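Local coordinates for nitrogenase iron-molybdenum cofactor biosynthesis protein NifB (Methanothermobacter thermautotrophicus, PDB 7JMA) that probably performs radical SAM-dependent carbide insertion, fusing two [4Fe-4S] clusters into the [8Fe-9S-C] precursor of the nitrogenase cofactor, at residues N194-P199 against I224-M229; V140-V145 against R175-G180; G90-N95 against K114-N119; V32-R37 against I84-P89. All blocks are in the same frame, centred on the assembly; numbering follows the deposited sequence.

Contact 1 of 4, residues N194-P199 against I224-M229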
loop_
_atom_site.group_PDB
_atom_site.type_symbol
_atom_site.label_atom_id
_atom_site.label_comp_id
_atom_site.label_asym_id
_atom_site.label_seq_id
_atom_site.Cartn_x
_atom_site.Cartn_y
_atom_site.Cartn_z
ATOM N N ASN A 194 -4.482 3.864 0.283
ATOM C CA ASN A 194 -4.354 4.421 1.619
ATOM C C ASN A 194 -3.660 5.770 1.511
ATOM O O ASN A 194 -2.651 5.896 0.807
ATOM C CB ASN A 194 -3.535 3.500 2.535
ATOM C CG ASN A 194 -4.358 2.374 3.127
ATOM O OD1 ASN A 194 -5.524 2.186 2.777
ATOM N ND2 ASN A 194 -3.748 1.606 4.014
ATOM N N SER A 195 -4.198 6.768 2.197
ATOM C CA SER A 195 -3.568 8.078 2.275
ATOM C C SER A 195 -3.544 8.525 3.726
ATOM O O SER A 195 -4.583 8.527 4.395
ATOM C CB SER A 195 -4.308 9.098 1.407
ATOM O OG SER A 195 -4.379 8.640 0.062
ATOM N N VAL A 196 -2.359 8.889 4.217
ATOM C CA VAL A 196 -2.220 9.394 5.580
ATOM C C VAL A 196 -2.536 10.884 5.600
ATOM O O VAL A 196 -1.939 11.676 4.858
ATOM C CB VAL A 196 -0.810 9.121 6.124
ATOM C CG1 VAL A 196 -0.659 9.688 7.551
ATOM C CG2 VAL A 196 -0.510 7.619 6.086
ATOM N N LEU A 197 -3.470 11.271 6.459
ATOM C CA LEU A 197 -3.854 12.670 6.587
ATOM C C LEU A 197 -2.855 13.358 7.509
ATOM O O LEU A 197 -2.794 13.056 8.701
ATOM C CB LEU A 197 -5.277 12.770 7.122
ATOM C CG LEU A 197 -5.802 14.171 7.391
ATOM C CD1 LEU A 197 -5.706 14.994 6.127
ATOM C CD2 LEU A 197 -7.234 14.084 7.877
ATOM N N ILE A 198 -2.057 14.266 6.955
ATOM C CA ILE A 198 -1.035 14.976 7.720
ATOM C C ILE A 198 -1.479 16.425 7.847
ATOM O O ILE A 198 -1.350 17.200 6.887
ATOM C CB ILE A 198 0.351 14.882 7.063
ATOM C CG1 ILE A 198 0.772 13.426 6.860
ATOM C CG2 ILE A 198 1.394 15.604 7.932
ATOM C CD1 ILE A 198 1.750 13.227 5.716
ATOM N N PRO A 199 -2.003 16.828 9.000
ATOM C CA PRO A 199 -2.500 18.200 9.148
ATOM C C PRO A 199 -1.395 19.208 8.874
ATOM O O PRO A 199 -0.271 19.072 9.361
ATOM C CB PRO A 199 -2.970 18.250 10.604
ATOM C CG PRO A 199 -3.224 16.827 10.961
ATOM C CD PRO A 199 -2.201 16.033 10.220
ATOM N N ILE A 224 -6.307 7.604 6.476
ATOM C CA ILE A 224 -5.729 7.165 7.742
ATOM C C ILE A 224 -5.194 8.402 8.456
ATOM O O ILE A 224 -4.458 9.180 7.844
ATOM C CB ILE A 224 -4.602 6.137 7.528
ATOM C CG1 ILE A 224 -5.129 4.923 6.762
ATOM C CG2 ILE A 224 -3.992 5.728 8.864
ATOM C CD1 ILE A 224 -6.418 4.385 7.319
ATOM N N PRO A 225 -5.560 8.637 9.712
ATOM C CA PRO A 225 -5.007 9.800 10.414
ATOM C C PRO A 225 -3.549 9.559 10.760
ATOM O O PRO A 225 -3.153 8.442 11.098
ATOM C CB PRO A 225 -5.877 9.899 11.672
ATOM C CG PRO A 225 -6.298 8.492 11.934
ATOM C CD PRO A 225 -6.495 7.874 10.560
ATOM N N LEU A 226 -2.746 10.613 10.645
ATOM C CA LEU A 226 -1.356 10.529 11.077
ATOM C C LEU A 226 -1.276 10.203 12.562
ATOM O O LEU A 226 -1.995 10.780 13.378
ATOM C CB LEU A 226 -0.637 11.852 10.813
ATOM C CG LEU A 226 0.776 11.914 11.402
ATOM C CD1 LEU A 226 1.701 11.008 10.593
ATOM C CD2 LEU A 226 1.289 13.349 11.473
ATOM N N ILE A 227 -0.388 9.278 12.914
ATOM C CA ILE A 227 -0.026 9.081 14.315
ATOM C C ILE A 227 1.406 9.567 14.492
ATOM O O ILE A 227 2.351 8.855 14.124
ATOM C CB ILE A 227 -0.179 7.617 14.745
ATOM C CG1 ILE A 227 -1.573 7.105 14.389
ATOM C CG2 ILE A 227 0.063 7.487 16.241
ATOM C CD1 ILE A 227 -1.760 5.635 14.658
ATOM N N PRO A 228 1.615 10.762 15.041
ATOM C CA PRO A 228 2.974 11.313 15.101
ATOM C C PRO A 228 3.876 10.471 15.989
ATOM O O PRO A 228 3.479 10.028 17.068
ATOM C CB PRO A 228 2.767 12.721 15.676
ATOM C CG PRO A 228 1.390 12.734 16.227
ATOM C CD PRO A 228 0.594 11.695 15.550
ATOM N N MET A 229 5.098 10.240 15.512
ATOM C CA MET A 229 6.088 9.482 16.264
ATOM C C MET A 229 7.455 9.736 15.654
ATOM O O MET A 229 7.596 9.735 14.431
ATOM C CB MET A 229 5.774 7.980 16.257
#
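Three backbone hydrogen bonds join Ser195 and Leu197 to Ile224 and Leu226. Ile224 uses both its backbone polar atoms: its N donates to Ser195 O at 2.9 Å and its O accepts from Leu197 N at 2.7 Å. Since these bonds go to the residues before and after Val196, they define a parallel register in which Val196 faces Ile224, with CA atoms 4.7 Å apart. A third bond, Leu226 N to Leu197 O at 3.1 Å, is more bent (145° at the hydrogen) and carries the pairing past the end of strand 220-225. Val196 CG1, anti to the backbone N (chi1 179°), lies beside Leu226, 3.9 Å from its CB. Leu226 CB in turn sits 3.3 Å from Leu197 O, while its CD2 meets Ile198 CG2 at 4.2 Å. Helix 206-216 connects strands 190-197 and 220-225 in a beta-alpha-beta unit, and 220-225 is the outermost strand of the parallel sheet within this chain. Leu197 packs on Ile243 and Val246 of helix 240-251, and on the side of the neighbouring strand 137-141, Ser195 OG is hydrogen-bonded to Val142 O, just past that strand's end.

Contact 2 of 4, residues V140-V145 against R175-G180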
loop_
_atom_site.group_PDB
_atom_site.type_symbol
_atom_site.label_atom_id
_atom_site.label_comp_id
_atom_site.label_asym_id
_atom_site.label_seq_id
_atom_site.Cartn_x
_atom_site.Cartn_y
_atom_site.Cartn_z
ATOM N N VAL A 140 -2.356 0.369 -2.007
ATOM C CA VAL A 140 -1.208 1.207 -2.358
ATOM C C VAL A 140 -1.265 2.458 -1.492
ATOM O O VAL A 140 -2.316 3.095 -1.392
ATOM C CB VAL A 140 -1.228 1.582 -3.852
ATOM C CG1 VAL A 140 0.033 2.400 -4.194
ATOM C CG2 VAL A 140 -1.322 0.329 -4.741
ATOM N N THR A 141 -0.153 2.806 -0.838
ATOM C CA THR A 141 -0.145 3.974 0.025
ATOM C C THR A 141 0.315 5.168 -0.798
ATOM O O THR A 141 1.461 5.207 -1.265
ATOM C CB THR A 141 0.749 3.733 1.237
ATOM O OG1 THR A 141 0.162 2.678 2.014
ATOM C CG2 THR A 141 0.823 4.997 2.101
ATOM N N VAL A 142 -0.584 6.128 -0.987
ATOM C CA VAL A 142 -0.334 7.312 -1.798
ATOM C C VAL A 142 -0.593 8.512 -0.907
ATOM O O VAL A 142 -1.745 8.793 -0.553
ATOM C CB VAL A 142 -1.224 7.388 -3.046
ATOM C CG1 VAL A 142 -0.866 8.663 -3.815
ATOM C CG2 VAL A 142 -1.082 6.150 -3.940
ATOM N N ASN A 143 0.474 9.229 -0.544
ATOM C CA ASN A 143 0.350 10.330 0.399
ATOM C C ASN A 143 0.416 11.700 -0.251
ATOM O O ASN A 143 0.114 12.691 0.416
ATOM C CB ASN A 143 1.442 10.206 1.473
ATOM C CG ASN A 143 1.271 8.951 2.303
ATOM O OD1 ASN A 143 0.173 8.667 2.775
ATOM N ND2 ASN A 143 2.344 8.180 2.464
ATOM N N ALA A 144 0.791 11.776 -1.526
ATOM C CA ALA A 144 0.771 13.034 -2.259
ATOM C C ALA A 144 0.873 12.727 -3.744
ATOM O O ALA A 144 1.380 11.678 -4.148
ATOM C CB ALA A 144 1.912 13.971 -1.824
ATOM N N VAL A 145 0.403 13.671 -4.553
ATOM C CA VAL A 145 0.636 13.654 -5.989
ATOM C C VAL A 145 1.296 14.930 -6.483
ATOM O O VAL A 145 1.579 15.049 -7.678
ATOM C CB VAL A 145 -0.671 13.381 -6.759
ATOM C CG1 VAL A 145 -1.203 12.032 -6.322
ATOM C CG2 VAL A 145 -1.697 14.478 -6.504
ATOM N N ARG A 175 5.636 8.539 -9.755
ATOM C CA ARG A 175 5.423 8.025 -11.107
ATOM C C ARG A 175 5.184 6.520 -11.092
ATOM O O ARG A 175 4.254 6.015 -11.745
ATOM C CB ARG A 175 6.610 8.352 -12.005
ATOM C CG ARG A 175 6.244 8.230 -13.472
ATOM C CD ARG A 175 7.414 7.878 -14.360
ATOM N NE ARG A 175 8.191 6.769 -13.813
ATOM C CZ ARG A 175 9.481 6.571 -14.065
ATOM N NH1 ARG A 175 10.135 7.409 -14.863
ATOM N NH2 ARG A 175 10.117 5.538 -13.521
ATOM N N ASN A 176 6.003 5.790 -10.326
ATOM C CA ASN A 176 5.888 4.338 -10.299
ATOM C C ASN A 176 4.587 3.887 -9.645
ATOM O O ASN A 176 3.916 2.970 -10.149
ATOM C CB ASN A 176 7.097 3.742 -9.567
ATOM C CG ASN A 176 8.339 3.683 -10.449
ATOM O OD1 ASN A 176 8.389 4.299 -11.510
ATOM N ND2 ASN A 176 9.348 2.932 -10.012
ATOM N N GLN A 177 4.203 4.508 -8.529
ATOM C CA GLN A 177 3.036 4.006 -7.815
ATOM C C GLN A 177 1.755 4.330 -8.582
ATOM O O GLN A 177 0.832 3.507 -8.626
ATOM C CB GLN A 177 3.005 4.545 -6.374
ATOM C CG GLN A 177 2.704 6.017 -6.218
ATOM C CD GLN A 177 2.777 6.470 -4.764
ATOM O OE1 GLN A 177 3.013 5.665 -3.838
ATOM N NE2 GLN A 177 2.561 7.743 -4.550
ATOM N N LEU A 178 1.704 5.491 -9.251
ATOM C CA LEU A 178 0.497 5.839 -10.007
ATOM C C LEU A 178 0.372 5.002 -11.276
ATOM O O LEU A 178 -0.736 4.578 -11.638
ATOM C CB LEU A 178 0.497 7.330 -10.352
ATOM C CG LEU A 178 0.388 8.244 -9.126
ATOM C CD1 LEU A 178 0.497 9.705 -9.552
ATOM C CD2 LEU A 178 -0.917 7.983 -8.351
ATOM N N GLU A 179 1.483 4.792 -11.989
ATOM C CA GLU A 179 1.468 3.862 -13.112
ATOM C C GLU A 179 1.130 2.455 -12.644
ATOM O O GLU A 179 0.452 1.696 -13.358
ATOM C CB GLU A 179 2.823 3.874 -13.820
ATOM N N GLY A 180 1.606 2.092 -11.448
ATOM C CA GLY A 180 1.324 0.772 -10.912
ATOM C C GLY A 180 -0.154 0.552 -10.643
ATOM O O GLY A 180 -0.670 -0.552 -10.826
#
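Val140 and Val142, at the end of strand 137-141 and just past it, meet Gln177 of helix 166-186, the helix that packs against this part of the parallel sheet. The closest CA atoms, of Val140 and Gln177, are 7.5 Å apart, so the gap is bridged by side chains. Gln177 spans it: CG stands between the backbone N and the carbonyl carbon (chi1 70°), and the chain is extended from there, which sends the amide toward the strand end. Its stem passes Val140, with CB 4.3 Å from Val140 CG1. Its amide carbon CD reaches Val142 CG2 at 4.0 Å and Thr141 O at 3.9 Å; the amide orientation is doubtful, so its polar atoms support no assignment. Helix 166-186 leads directly into strand 190-197, the sheet neighbour of 137-141. The crossover between these two parallel strands in the TIM-barrel-like radical SAM domain therefore runs through this helix, with the short helix 147-150 and strands 154-159 and 162-165 inserted ahead of it. Next to Gln177 in the helix, Leu178 brings CD1 to 4.3 Å from Val145 CG1; Leu178 also lies on Val213 and Arg216 of helix 206-216, while Val142 touches Ile209 of that helix.

Contact 3 of 4, residues G90-N95 against K114-N119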
loop_
_atom_site.group_PDB
_atom_site.type_symbol
_atom_site.label_atom_id
_atom_site.label_comp_id
_atom_site.label_asym_id
_atom_site.label_seq_id
_atom_site.Cartn_x
_atom_site.Cartn_y
_atom_site.Cartn_z
ATOM N N GLY A 90 8.206 -4.727 6.141
ATOM C CA GLY A 90 8.705 -3.778 5.159
ATOM C C GLY A 90 7.708 -3.626 4.028
ATOM O O GLY A 90 6.498 -3.541 4.255
ATOM N N ASP A 91 8.212 -3.583 2.800
ATOM C CA ASP A 91 7.328 -3.545 1.634
ATOM C C ASP A 91 7.224 -4.925 1.011
ATOM O O ASP A 91 8.232 -5.512 0.629
ATOM C CB ASP A 91 7.812 -2.579 0.556
ATOM C CG ASP A 91 6.733 -2.357 -0.506
ATOM O OD1 ASP A 91 5.806 -1.580 -0.229
ATOM O OD2 ASP A 91 6.798 -2.982 -1.580
ATOM N N ALA A 92 5.990 -5.368 0.769
ATOM C CA ALA A 92 5.799 -6.712 0.234
ATOM C C ALA A 92 6.564 -6.930 -1.070
ATOM O O ALA A 92 7.126 -8.009 -1.286
ATOM C CB ALA A 92 4.309 -6.969 0.018
ATOM N N LEU A 93 6.583 -5.929 -1.969
ATOM C CA LEU A 93 7.182 -6.153 -3.289
ATOM C C LEU A 93 8.702 -6.219 -3.266
ATOM O O LEU A 93 9.313 -6.689 -4.238
ATOM C CB LEU A 93 6.758 -5.054 -4.264
ATOM C CG LEU A 93 5.276 -4.968 -4.625
ATOM C CD1 LEU A 93 5.040 -3.826 -5.609
ATOM C CD2 LEU A 93 4.787 -6.313 -5.189
ATOM N N ALA A 94 9.328 -5.755 -2.198
ATOM C CA ALA A 94 10.781 -5.671 -2.110
ATOM C C ALA A 94 11.416 -6.948 -1.578
ATOM O O ALA A 94 12.607 -6.944 -1.222
ATOM C CB ALA A 94 11.153 -4.479 -1.224
ATOM N N ASN A 95 10.658 -8.043 -1.512
ATOM C CA ASN A 95 11.118 -9.266 -0.871
ATOM C C ASN A 95 10.701 -10.458 -1.711
ATOM O O ASN A 95 9.508 -10.641 -1.978
ATOM C CB ASN A 95 10.545 -9.388 0.544
ATOM C CG ASN A 95 11.003 -8.268 1.448
ATOM O OD1 ASN A 95 12.044 -8.385 2.105
ATOM N ND2 ASN A 95 10.245 -7.175 1.481
ATOM N N LYS A 114 -6.556 -13.273 -1.889
ATOM C CA LYS A 114 -5.156 -12.948 -1.647
ATOM C C LYS A 114 -4.958 -11.450 -1.802
ATOM O O LYS A 114 -5.431 -10.858 -2.774
ATOM C CB LYS A 114 -4.251 -13.730 -2.598
ATOM C CG LYS A 114 -4.185 -15.222 -2.251
ATOM C CD LYS A 114 -3.818 -16.063 -3.451
ATOM C CE LYS A 114 -4.239 -17.517 -3.276
ATOM N NZ LYS A 114 -5.653 -17.660 -2.837
ATOM N N CYS A 115 -4.286 -10.827 -0.828
ATOM C CA CYS A 115 -4.111 -9.385 -0.891
ATOM C C CYS A 115 -2.707 -9.012 -0.446
ATOM O O CYS A 115 -1.988 -9.805 0.161
ATOM C CB CYS A 115 -5.144 -8.647 -0.041
ATOM S SG CYS A 115 -5.036 -9.010 1.700
ATOM N N MET A 116 -2.326 -7.779 -0.757
ATOM C CA MET A 116 -1.060 -7.281 -0.263
ATOM C C MET A 116 -1.108 -5.762 -0.239
ATOM O O MET A 116 -1.920 -5.131 -0.917
ATOM C CB MET A 116 0.104 -7.792 -1.114
ATOM C CG MET A 116 0.179 -7.249 -2.502
ATOM S SD MET A 116 1.887 -7.436 -3.101
ATOM C CE MET A 116 1.982 -9.210 -3.266
ATOM N N SER A 117 -0.229 -5.186 0.569
ATOM C CA SER A 117 -0.087 -3.744 0.636
ATOM C C SER A 117 1.318 -3.397 0.189
ATOM O O SER A 117 2.254 -4.173 0.402
ATOM C CB SER A 117 -0.354 -3.198 2.052
ATOM O OG SER A 117 -1.617 -3.627 2.534
ATOM N N THR A 118 1.452 -2.234 -0.451
ATOM C CA THR A 118 2.755 -1.815 -0.946
ATOM C C THR A 118 2.775 -0.293 -1.061
ATOM O O THR A 118 1.727 0.346 -1.183
ATOM C CB THR A 118 3.047 -2.473 -2.298
ATOM O OG1 THR A 118 4.288 -1.992 -2.806
ATOM C CG2 THR A 118 1.943 -2.104 -3.318
ATOM N N ASN A 119 3.986 0.285 -1.017
ATOM C CA ASN A 119 4.093 1.680 -1.423
ATOM C C ASN A 119 3.977 1.856 -2.945
ATOM O O ASN A 119 3.893 2.996 -3.420
ATOM C CB ASN A 119 5.397 2.275 -0.875
ATOM C CG ASN A 119 6.623 1.506 -1.314
ATOM O OD1 ASN A 119 6.784 1.221 -2.500
ATOM N ND2 ASN A 119 7.547 1.234 -0.363
HETATM O O HOH W 1 4.049 -4.199 2.418
HETATM O O HOH W 2 7.497 -1.257 -3.730
#
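Asp91 places its carboxylate over the end of strand 113-118, where Asn119 N donates to OD1 at 2.7 Å; CG lies anti to the backbone N, which directs the group there. That bond is nearly straight (160° at the hydrogen) and arrives on the syn side, 17° out of the carboxylate plane. Thr118 OG1 lies 3.0 Å from Asp91 OD2 and about as far from OD1, so which oxygen takes its proton is unsettled; OG1 is also hydrogen-bonded to Gly120 N. Leu93 N donates to Asp91 OD2 at 3.0 Å from above the carboxylate plane, closing an Asx turn. The Asn119 amide stacks on the carboxylate, the planes 15° apart, held by Leu121 N at its OD1 and Asn39 at its ND2. Water 2 links Asp91 OD2, 2.8 Å away, to Asn119 OD1. Replacing Asp91 by an alanine would probably leave Asn119 N and Leu93 N without their acceptor and break the link through water 2. Further out, water 1 accepts from Ala92 N at 2.8 Å and lies 2.7 Å from Ser117 O. Leu93 CD2 meets Met116 SD at 3.7 Å, the side chains crossing at about a right angle. This loop follows the second sheet strand, where radical SAM relatives carry the GGE motif, and the side chain of Asn119 is about 4 Å from that of Cys38, a ligand of cluster 2, which is not bound in this apo model.

Contact 4 of 4, residues V32-R37 against I84-P89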
loop_
_atom_site.group_PDB
_atom_site.type_symbol
_atom_site.label_atom_id
_atom_site.label_comp_id
_atom_site.label_asym_id
_atom_site.label_seq_id
_atom_site.Cartn_x
_atom_site.Cartn_y
_atom_site.Cartn_z
ATOM N N VAL A 32 0.798 -12.542 7.048
ATOM C CA VAL A 32 2.033 -13.238 7.409
ATOM C C VAL A 32 3.198 -12.263 7.294
ATOM O O VAL A 32 3.298 -11.556 6.284
ATOM C CB VAL A 32 2.273 -14.479 6.532
ATOM C CG1 VAL A 32 1.197 -15.529 6.830
ATOM C CG2 VAL A 32 2.273 -14.119 5.063
ATOM N N PRO A 33 4.112 -12.205 8.304
ATOM C CA PRO A 33 5.243 -11.262 8.252
ATOM C C PRO A 33 6.461 -11.846 7.556
ATOM O O PRO A 33 7.366 -12.376 8.208
ATOM C CB PRO A 33 5.534 -10.994 9.733
ATOM C CG PRO A 33 5.203 -12.302 10.409
ATOM C CD PRO A 33 4.055 -12.930 9.585
ATOM N N ILE A 34 6.508 -11.744 6.232
ATOM C CA ILE A 34 7.550 -12.386 5.445
ATOM C C ILE A 34 8.323 -11.390 4.595
ATOM O O ILE A 34 9.133 -11.798 3.759
ATOM C CB ILE A 34 6.963 -13.491 4.551
ATOM C CG1 ILE A 34 5.962 -12.860 3.594
ATOM C CG2 ILE A 34 6.311 -14.576 5.397
ATOM C CD1 ILE A 34 5.409 -13.815 2.588
ATOM N N ALA A 35 8.075 -10.088 4.763
ATOM C CA ALA A 35 8.610 -9.078 3.844
ATOM C C ALA A 35 9.369 -8.026 4.646
ATOM O O ALA A 35 8.881 -6.911 4.855
ATOM C CB ALA A 35 7.486 -8.458 3.001
ATOM N N PRO A 36 10.578 -8.352 5.115
ATOM C CA PRO A 36 11.266 -7.420 6.024
ATOM C C PRO A 36 11.777 -6.163 5.348
ATOM O O PRO A 36 11.786 -5.089 5.963
ATOM C CB PRO A 36 12.430 -8.264 6.564
ATOM C CG PRO A 36 12.694 -9.259 5.510
ATOM C CD PRO A 36 11.316 -9.618 4.963
ATOM N N ARG A 37 12.245 -6.275 4.119
ATOM C CA ARG A 37 12.935 -5.164 3.482
ATOM C C ARG A 37 11.950 -4.120 3.004
ATOM O O ARG A 37 10.945 -4.449 2.357
ATOM C CB ARG A 37 13.757 -5.652 2.299
ATOM C CG ARG A 37 14.645 -4.577 1.708
ATOM C CD ARG A 37 15.736 -5.183 0.847
ATOM N NE ARG A 37 15.176 -6.020 -0.210
ATOM C CZ ARG A 37 15.900 -6.551 -1.185
ATOM N NH1 ARG A 37 17.212 -6.330 -1.231
ATOM N NH2 ARG A 37 15.321 -7.302 -2.112
ATOM N N ILE A 84 -5.861 -14.137 2.851
ATOM C CA ILE A 84 -4.462 -14.143 3.279
ATOM C C ILE A 84 -3.746 -12.964 2.638
ATOM O O ILE A 84 -3.934 -12.673 1.453
ATOM C CB ILE A 84 -3.746 -15.468 2.938
ATOM C CG1 ILE A 84 -3.811 -15.775 1.442
ATOM C CG2 ILE A 84 -4.365 -16.619 3.722
ATOM C CD1 ILE A 84 -3.376 -17.189 1.096
ATOM N N GLY A 85 -2.915 -12.284 3.420
ATOM C CA GLY A 85 -2.271 -11.087 2.929
ATOM C C GLY A 85 -0.834 -10.999 3.396
ATOM O O GLY A 85 -0.433 -11.615 4.386
ATOM N N VAL A 86 -0.063 -10.225 2.649
ATOM C CA VAL A 86 1.296 -9.849 3.030
ATOM C C VAL A 86 1.323 -8.335 3.081
ATOM O O VAL A 86 1.009 -7.676 2.083
ATOM C CB VAL A 86 2.348 -10.360 2.032
ATOM C CG1 VAL A 86 3.735 -9.744 2.372
ATOM C CG2 VAL A 86 2.389 -11.889 2.025
ATOM N N ALA A 87 1.711 -7.775 4.226
ATOM C CA ALA A 87 1.710 -6.328 4.359
ATOM C C ALA A 87 2.977 -5.771 4.969
ATOM O O ALA A 87 3.143 -4.546 4.994
ATOM C CB ALA A 87 0.519 -5.869 5.208
ATOM N N GLY A 88 3.876 -6.601 5.439
ATOM C CA GLY A 88 4.997 -6.068 6.171
ATOM C C GLY A 88 5.950 -7.151 6.582
ATOM O O GLY A 88 5.857 -8.301 6.148
ATOM N N PRO A 89 6.886 -6.806 7.461
ATOM C CA PRO A 89 7.042 -5.510 8.129
ATOM C C PRO A 89 7.584 -4.377 7.258
ATOM O O PRO A 89 7.430 -3.208 7.624
ATOM C CB PRO A 89 8.051 -5.812 9.239
ATOM C CG PRO A 89 8.144 -7.300 9.320
ATOM C CD PRO A 89 7.810 -7.825 7.986
HETATM O O HOH W 3 2.150 -9.159 6.432
#
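Pro89 lays its ring over the Ala35-Pro36 peptide: CD stands above the face of that group, 3.4 Å from Ala35 O, and the same ring atom meets Pro33 CB at 4.3 Å. The peptide before Pro89 is cis. Its carbonyl, Gly88 O, accepts from Ala35 N at 3.2 Å; the donor comes from above the carbonyl plane (38° out of it) and the bond is bent, 143° at the hydrogen. Ala35 O comes close to Pro89 N as well, but a proline nitrogen has no hydrogen to share; that oxygen accepts instead from Gly90 N. At the other end of the contact Val32 N donates to Gly85 O at 3.1 Å. Between the two bonds a water takes the place of direct pairing, accepting from Ala87 N at 2.6 Å and donating to Val32 O at 2.7 Å. Beneath, Val86 turns both methyls to the 32-37 segment: CG2 lies 3.6 Å from Ile34 CD1 and 3.8 Å from Val32 CG2, while CG1, anti to the backbone N (chi1 171°), faces Ala35 CB. An alanine at Val86 would probably open a gap under Ile34 and Val32 and leave the Ile34 end freer to turn. Phe102 of helix 96-108 also packs on Val86, and Ala68 of helix 65-76 on Val32 and Ile34. Loop 32-37, which leads to Cys38, a ligand of cluster 2 (not bound here), is thus held on strand 83-86 and the turn after it by backbone bonds, one water and the fit of apolar side chains.

Overall arrangement
From the N terminus, contact 4 closes first, bringing the segment after strand 29-31 onto strand 83-86 across a loop that includes helix 65-76. Contact 3 follows at once: residues 90-95 return to strand 113-118 after helix 96-108. Contact 2 then joins strand 137-141 to helix 166-186, and contact 1 joins strands 190-197 and 220-225 around helix 206-216. The four stand in series; none nests in or crosses another. Neighbours are stitched together: Ala94 O to Arg37 NH2 between contacts 4 and 3, Thr141 N to Thr118 O between 3 and 2, Asn194 O to Val142 N between 2 and 1. Together they span the parallel sheet from the loop after the outermost strand 29-31 to strand 220-225 at the other edge.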